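Local coordinates for protein mandelate racemase / muconate lactonizing enzyme (Burkholderia pseudomallei, PDB 2POD) that is of unconfirmed function but belongs to the enolase superfamily, binds a metal ion in its barrel domain and may act as a lyase, at residues B[9-14]-B[386-391]; B[161-166]-B[173-178]. All coordinates share one frame; numbering follows the deposited sequence.

Interaction 1 (B[9-14]-B[386-391]); sequences ETLRPE and PDIRER
The guanidinium group of R389 takes the carboxylate of E9 at its edge, while L11 approaches it obliquely. The two charged planes are nearly parallel, 13° apart, with E9 OE1 near the guanidinium plane. The ion pair runs through a single close approach, E9 OE1 to R389 NH1 at 2.8 Å; the second oxygen, E9 OE2, stays 3.7 Å from the same R389 NH1. This is a one-pronged salt bridge, not a two-pronged one, and E9 OE2 is instead hydrogen-bonded to H25 NE2 on strand 19-26. With its two oxygens engaged on different partners, the carboxylate has its rotation restrained. R389 reaches it with an extended chain: CG is anti to the carbonyl carbon (chi1 -62°), and the straight run to NE carries the charge from the helix to the strand, crossing the E9 side chain at about a right angle.

The contact belongs to the N-terminal capping domain of the enolase superfamily. Strand 5-13 lies inside a four-stranded antiparallel sheet, flanked by strands 19-26 and 394-400, and the short helix 388-391 leads into the latter from the chain's far end.

L11 CD2 packs against the charged group, 3.7 Å from R389 NH1. The apolar part of the contact is made by the other methyl, L11 CD1, which meets I388 CG2 at a loose 4.4 Å; L11 also touches I394 and L384. Within 386-391, R391 NH2 bonds to D387 OD2 at 2.8 Å from the syn side of the carboxylate, and that oxygen sits 23° out of the guanidinium plane. This second salt bridge spans the helix's first turn, from the N-cap residue D387 to R391.

Interaction 2 (B[161-166]-B[173-178]); sequences DELALD and TAMKIW
L163 and A164 of the helix meet one residue of the strand, the selenomethionine M175, and every contact between them is apolar. The terminal methyl does part of the work: M175 CE lies 3.9 Å from L163 CD2 and 4.2 Å from L163 CG. The selenium does the rest, with M175 SE 4.0 Å from A164 CB and 4.1 Å from A164 CA, so the large atom rests against the helix backbone where the small alanine side chain permits a close approach. The M175 chain is bent at chi2 and chi3 (142° and 44°), which brings its end round to both neighbours. L163 has CG turned away from its backbone N (chi1 163°) and meets the M175 chain at a slant. All three residues are buried.

The polar interactions lie within the helix or lead out of the pair. Backbone bonds join L165 N to D161 O and D166 N to E162 O, while D166 OD1 forms a salt bridge with R350. On the strand, K176 NZ pairs with E246, one of the three glutamates that bind the sodium ion.

In the TIM-barrel-like C-terminal domain of the enolase superfamily, strand 174-177 runs parallel to 117-122 and 216-220. Helix 160-170 packs outside the barrel and leads into the strand through a short turn, with L163 reaching F156 of helix 152-158 and A164 reaching I207 of helix 202-210.

How the interactions relate
The two contacts lie in different parts of the enolase-type fold, with centres 34 Å apart and nearest atoms about 20 Å apart, and share no strand or helix. Interaction 1 joins the beginning of the chain to its end, at the antiparallel sheet of the N-terminal capping domain; interaction 2 is local, linking a helix to the barrel strand that follows it. Along the chain, 161-166 and 173-178 are nested inside the long loop closed by 9-14 and 386-391. The chain thus leaves the cap, builds the barrel that carries the sodium site, and returns to add strand 394-400 to the sheet where it began.

Interaction 1 (B[9-14]-B[386-391])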
loop_
_atom_site.group_PDB
_atom_site.type_symbol
_atom_site.label_atom_id
_atom_site.label_comp_id
_atom_site.label_asym_id
_atom_site.label_seq_id
_atom_site.Cartn_x
_atom_site.Cartn_y
_atom_site.Cartn_z
ATOM N N GLU B 9 26.773 38.350 -18.760
ATOM C CA GLU B 9 25.977 39.296 -19.541
ATOM C C GLU B 9 24.611 38.703 -19.835
ATOM O O GLU B 9 24.528 37.585 -20.321
ATOM C CB GLU B 9 26.662 39.577 -20.881
ATOM C CG GLU B 9 27.690 40.675 -20.860
ATOM C CD GLU B 9 28.033 41.167 -22.257
ATOM O OE1 GLU B 9 27.621 42.295 -22.604
ATOM O OE2 GLU B 9 28.706 40.422 -23.007
ATOM N N THR B 10 23.546 39.457 -19.581
ATOM C CA THR B 10 22.220 39.072 -20.074
ATOM C C THR B 10 21.763 39.930 -21.247
ATOM O O THR B 10 22.019 41.134 -21.290
ATOM C CB THR B 10 21.149 39.093 -18.969
ATOM O OG1 THR B 10 21.093 40.399 -18.383
ATOM C CG2 THR B 10 21.465 38.054 -17.891
ATOM N N LEU B 11 21.093 39.292 -22.201
ATOM C CA LEU B 11 20.636 39.959 -23.404
ATOM C C LEU B 11 19.139 39.732 -23.544
ATOM O O LEU B 11 18.689 38.585 -23.643
ATOM C CB LEU B 11 21.347 39.391 -24.643
ATOM C CG LEU B 11 22.862 39.218 -24.854
ATOM C CD1 LEU B 11 23.120 39.287 -26.344
ATOM C CD2 LEU B 11 23.745 40.234 -24.141
ATOM N N ARG B 12 18.374 40.820 -23.558
ATOM C CA ARG B 12 16.928 40.750 -23.759
ATOM C C ARG B 12 16.485 41.451 -25.048
ATOM O O ARG B 12 16.356 42.677 -25.077
ATOM C CB ARG B 12 16.189 41.359 -22.569
ATOM C CG ARG B 12 16.184 40.514 -21.310
ATOM C CD ARG B 12 15.103 40.973 -20.332
ATOM N NE ARG B 12 15.416 42.265 -19.723
ATOM C CZ ARG B 12 14.844 43.420 -20.059
ATOM N NH1 ARG B 12 15.203 44.538 -19.447
ATOM N NH2 ARG B 12 13.916 43.460 -21.004
ATOM N N PRO B 13 16.236 40.677 -26.117
ATOM C CA PRO B 13 15.773 41.312 -27.353
ATOM C C PRO B 13 14.283 41.630 -27.300
ATOM O O PRO B 13 13.480 40.742 -27.019
ATOM C CB PRO B 13 16.071 40.260 -28.428
ATOM C CG PRO B 13 16.186 38.945 -27.699
ATOM C CD PRO B 13 16.348 39.209 -26.232
ATOM N N GLU B 14 13.908 42.884 -27.553
ATOM C CA GLU B 14 12.493 43.263 -27.445
ATOM C C GLU B 14 11.579 42.770 -28.563
ATOM O O GLU B 14 10.354 42.781 -28.416
ATOM C CB GLU B 14 12.281 44.753 -27.155
ATOM C CG GLU B 14 13.248 45.705 -27.814
ATOM C CD GLU B 14 12.864 47.156 -27.579
ATOM O OE1 GLU B 14 12.983 47.634 -26.426
ATOM O OE2 GLU B 14 12.434 47.811 -28.552
ATOM N N PRO B 386 27.911 37.946 -34.416
ATOM C CA PRO B 386 28.811 38.946 -33.832
ATOM C C PRO B 386 28.298 40.389 -33.928
ATOM O O PRO B 386 28.805 41.265 -33.223
ATOM C CB PRO B 386 30.098 38.786 -34.651
ATOM C CG PRO B 386 29.964 37.467 -35.354
ATOM C CD PRO B 386 28.507 37.326 -35.612
ATOM N N ASP B 387 27.302 40.621 -34.782
ATOM C CA ASP B 387 26.666 41.931 -34.915
ATOM C C ASP B 387 25.220 41.969 -34.385
ATOM O O ASP B 387 24.379 42.722 -34.894
ATOM C CB ASP B 387 26.743 42.413 -36.372
ATOM C CG ASP B 387 26.016 41.487 -37.354
ATOM O OD1 ASP B 387 25.682 41.954 -38.465
ATOM O OD2 ASP B 387 25.780 40.299 -37.031
ATOM N N ILE B 388 24.946 41.166 -33.353
ATOM C CA ILE B 388 23.576 40.899 -32.890
ATOM C C ILE B 388 22.877 42.131 -32.299
ATOM O O ILE B 388 21.669 42.313 -32.477
ATOM C CB ILE B 388 23.502 39.649 -31.935
ATOM C CG1 ILE B 388 22.079 39.088 -31.832
ATOM C CG2 ILE B 388 24.125 39.922 -30.559
ATOM C CD1 ILE B 388 21.563 38.481 -33.111
ATOM N N ARG B 389 23.658 42.994 -31.650
ATOM C CA ARG B 389 23.153 44.223 -31.033
ATOM C C ARG B 389 22.717 45.277 -32.061
ATOM O O ARG B 389 22.074 46.263 -31.703
ATOM C CB ARG B 389 24.201 44.812 -30.081
ATOM C CG ARG B 389 24.568 43.908 -28.908
ATOM C CD ARG B 389 25.714 44.502 -28.096
ATOM N NE ARG B 389 25.804 43.949 -26.744
ATOM C CZ ARG B 389 26.475 42.844 -26.412
ATOM N NH1 ARG B 389 26.491 42.439 -25.152
ATOM N NH2 ARG B 389 27.127 42.136 -27.331
ATOM N N GLU B 390 23.061 45.049 -33.329
ATOM C CA GLU B 390 22.759 45.978 -34.422
ATOM C C GLU B 390 21.491 45.591 -35.181
ATOM O O GLU B 390 20.659 46.452 -35.471
ATOM C CB GLU B 390 23.947 46.088 -35.386
ATOM C CG GLU B 390 25.029 47.076 -34.950
ATOM C CD GLU B 390 25.797 46.620 -33.714
ATOM O OE1 GLU B 390 26.552 45.627 -33.805
ATOM O OE2 GLU B 390 25.637 47.255 -32.650
ATOM N N ARG B 391 21.348 44.303 -35.493
ATOM C CA ARG B 391 20.140 43.773 -36.142
ATOM C C ARG B 391 18.923 43.829 -35.215
ATOM O O ARG B 391 17.793 44.044 -35.666
ATOM C CB ARG B 391 20.354 42.330 -36.611
ATOM C CG ARG B 391 21.732 42.032 -37.171
ATOM C CD ARG B 391 22.154 40.610 -36.851
ATOM N NE ARG B 391 21.741 39.669 -37.890
ATOM C CZ ARG B 391 22.536 39.206 -38.852
ATOM N NH1 ARG B 391 22.058 38.355 -39.749
ATOM N NH2 ARG B 391 23.804 39.589 -38.924
#

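Interaction 2 (B[161-166]-B[173-178])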
loop_
_atom_site.group_PDB
_atom_site.type_symbol
_atom_site.label_atom_id
_atom_site.label_comp_id
_atom_site.label_asym_id
_atom_site.label_seq_id
_atom_site.Cartn_x
_atom_site.Cartn_y
_atom_site.Cartn_z
ATOM N N ASP B 161 -5.575 17.911 -42.637
ATOM C CA ASP B 161 -5.204 16.974 -43.703
ATOM C C ASP B 161 -4.044 17.468 -44.574
ATOM O O ASP B 161 -3.129 16.700 -44.889
ATOM C CB ASP B 161 -6.419 16.593 -44.575
ATOM C CG ASP B 161 -7.434 17.727 -44.733
ATOM O OD1 ASP B 161 -7.055 18.918 -44.678
ATOM O OD2 ASP B 161 -8.630 17.418 -44.927
ATOM N N GLU B 162 -4.084 18.750 -44.936
ATOM C CA GLU B 162 -3.079 19.363 -45.804
ATOM C C GLU B 162 -1.718 19.469 -45.126
ATOM O O GLU B 162 -0.687 19.208 -45.750
ATOM C CB GLU B 162 -3.543 20.749 -46.267
ATOM C CG GLU B 162 -4.264 20.750 -47.606
ATOM C CD GLU B 162 -5.424 21.732 -47.647
ATOM O OE1 GLU B 162 -5.171 22.960 -47.666
ATOM O OE2 GLU B 162 -6.590 21.273 -47.662
ATOM N N LEU B 163 -1.727 19.848 -43.849
ATOM C CA LEU B 163 -0.509 20.034 -43.061
ATOM C C LEU B 163 0.219 18.709 -42.833
ATOM O O LEU B 163 1.451 18.646 -42.902
ATOM C CB LEU B 163 -0.856 20.706 -41.729
ATOM C CG LEU B 163 0.119 20.688 -40.551
ATOM C CD1 LEU B 163 1.350 21.544 -40.818
ATOM C CD2 LEU B 163 -0.604 21.172 -39.327
ATOM N N ALA B 164 -0.563 17.663 -42.578
ATOM C CA ALA B 164 -0.064 16.302 -42.440
ATOM C C ALA B 164 0.653 15.813 -43.697
ATOM O O ALA B 164 1.799 15.365 -43.627
ATOM C CB ALA B 164 -1.203 15.369 -42.072
ATOM N N LEU B 165 -0.020 15.929 -44.843
ATOM C CA LEU B 165 0.539 15.561 -46.151
ATOM C C LEU B 165 1.811 16.337 -46.499
ATOM O O LEU B 165 2.760 15.779 -47.063
ATOM C CB LEU B 165 -0.512 15.751 -47.247
ATOM C CG LEU B 165 -1.667 14.741 -47.295
ATOM C CD1 LEU B 165 -2.840 15.300 -48.101
ATOM C CD2 LEU B 165 -1.216 13.380 -47.848
ATOM N N ASP B 166 1.821 17.616 -46.135
ATOM C CA ASP B 166 2.971 18.491 -46.320
ATOM C C ASP B 166 4.172 18.093 -45.451
ATOM O O ASP B 166 5.313 18.111 -45.922
ATOM C CB ASP B 166 2.552 19.947 -46.060
ATOM C CG ASP B 166 3.701 20.927 -46.179
ATOM O OD1 ASP B 166 3.737 21.867 -45.360
ATOM O OD2 ASP B 166 4.556 20.773 -47.082
ATOM N N THR B 173 7.588 12.431 -39.706
ATOM C CA THR B 173 6.576 11.402 -39.425
ATOM C C THR B 173 5.863 11.567 -38.077
ATOM O O THR B 173 5.233 10.620 -37.593
ATOM C CB THR B 173 7.146 9.961 -39.526
ATOM O OG1 THR B 173 8.321 9.843 -38.715
ATOM C CG2 THR B 173 7.484 9.602 -40.967
ATOM N N ALA B 174 5.940 12.766 -37.492
ATOM C CA ALA B 174 5.193 13.084 -36.264
ATOM C C ALA B 174 4.849 14.569 -36.090
ATOM O O ALA B 174 5.697 15.434 -36.292
ATOM C CB ALA B 174 5.924 12.548 -35.030
HETATM N N MSE B 175 3.600 14.849 -35.709
HETATM C CA MSE B 175 3.173 16.207 -35.329
HETATM C C MSE B 175 2.615 16.278 -33.913
HETATM O O MSE B 175 1.952 15.348 -33.450
HETATM C CB MSE B 175 2.093 16.757 -36.264
HETATM C CG MSE B 175 2.057 16.172 -37.640
HETATM SE SE MSE B 175 0.266 15.919 -38.366
HETATM C CE MSE B 175 -0.571 17.609 -37.849
ATOM N N LYS B 176 2.850 17.412 -33.257
ATOM C CA LYS B 176 2.117 17.784 -32.054
ATOM C C LYS B 176 1.106 18.899 -32.298
ATOM O O LYS B 176 1.445 19.962 -32.820
ATOM C CB LYS B 176 3.074 18.195 -30.940
ATOM C CG LYS B 176 2.415 18.281 -29.574
ATOM C CD LYS B 176 3.435 18.153 -28.475
ATOM C CE LYS B 176 4.076 19.491 -28.181
ATOM N NZ LYS B 176 5.219 19.347 -27.235
ATOM N N ILE B 177 -0.139 18.647 -31.905
ATOM C CA ILE B 177 -1.202 19.642 -32.013
ATOM C C ILE B 177 -1.889 19.888 -30.660
ATOM O O ILE B 177 -1.715 19.107 -29.727
ATOM C CB ILE B 177 -2.229 19.250 -33.097
ATOM C CG1 ILE B 177 -2.898 17.917 -32.747
ATOM C CG2 ILE B 177 -1.539 19.157 -34.467
ATOM C CD1 ILE B 177 -4.141 17.630 -33.545
ATOM N N TRP B 178 -2.656 20.974 -30.557
ATOM C CA TRP B 178 -3.372 21.280 -29.320
ATOM C C TRP B 178 -4.804 21.826 -29.453
ATOM O O TRP B 178 -5.106 22.888 -28.904
ATOM C CB TRP B 178 -2.526 22.172 -28.404
ATOM C CG TRP B 178 -1.973 23.402 -29.053
ATOM C CD1 TRP B 178 -2.518 24.656 -29.036
ATOM C CD2 TRP B 178 -0.759 23.504 -29.809
ATOM N NE1 TRP B 178 -1.723 25.529 -29.739
ATOM C CE2 TRP B 178 -0.638 24.848 -30.225
ATOM C CE3 TRP B 178 0.236 22.590 -30.179
ATOM C CZ2 TRP B 178 0.440 25.300 -30.985
ATOM C CZ3 TRP B 178 1.297 23.036 -30.940
ATOM C CH2 TRP B 178 1.398 24.382 -31.325
#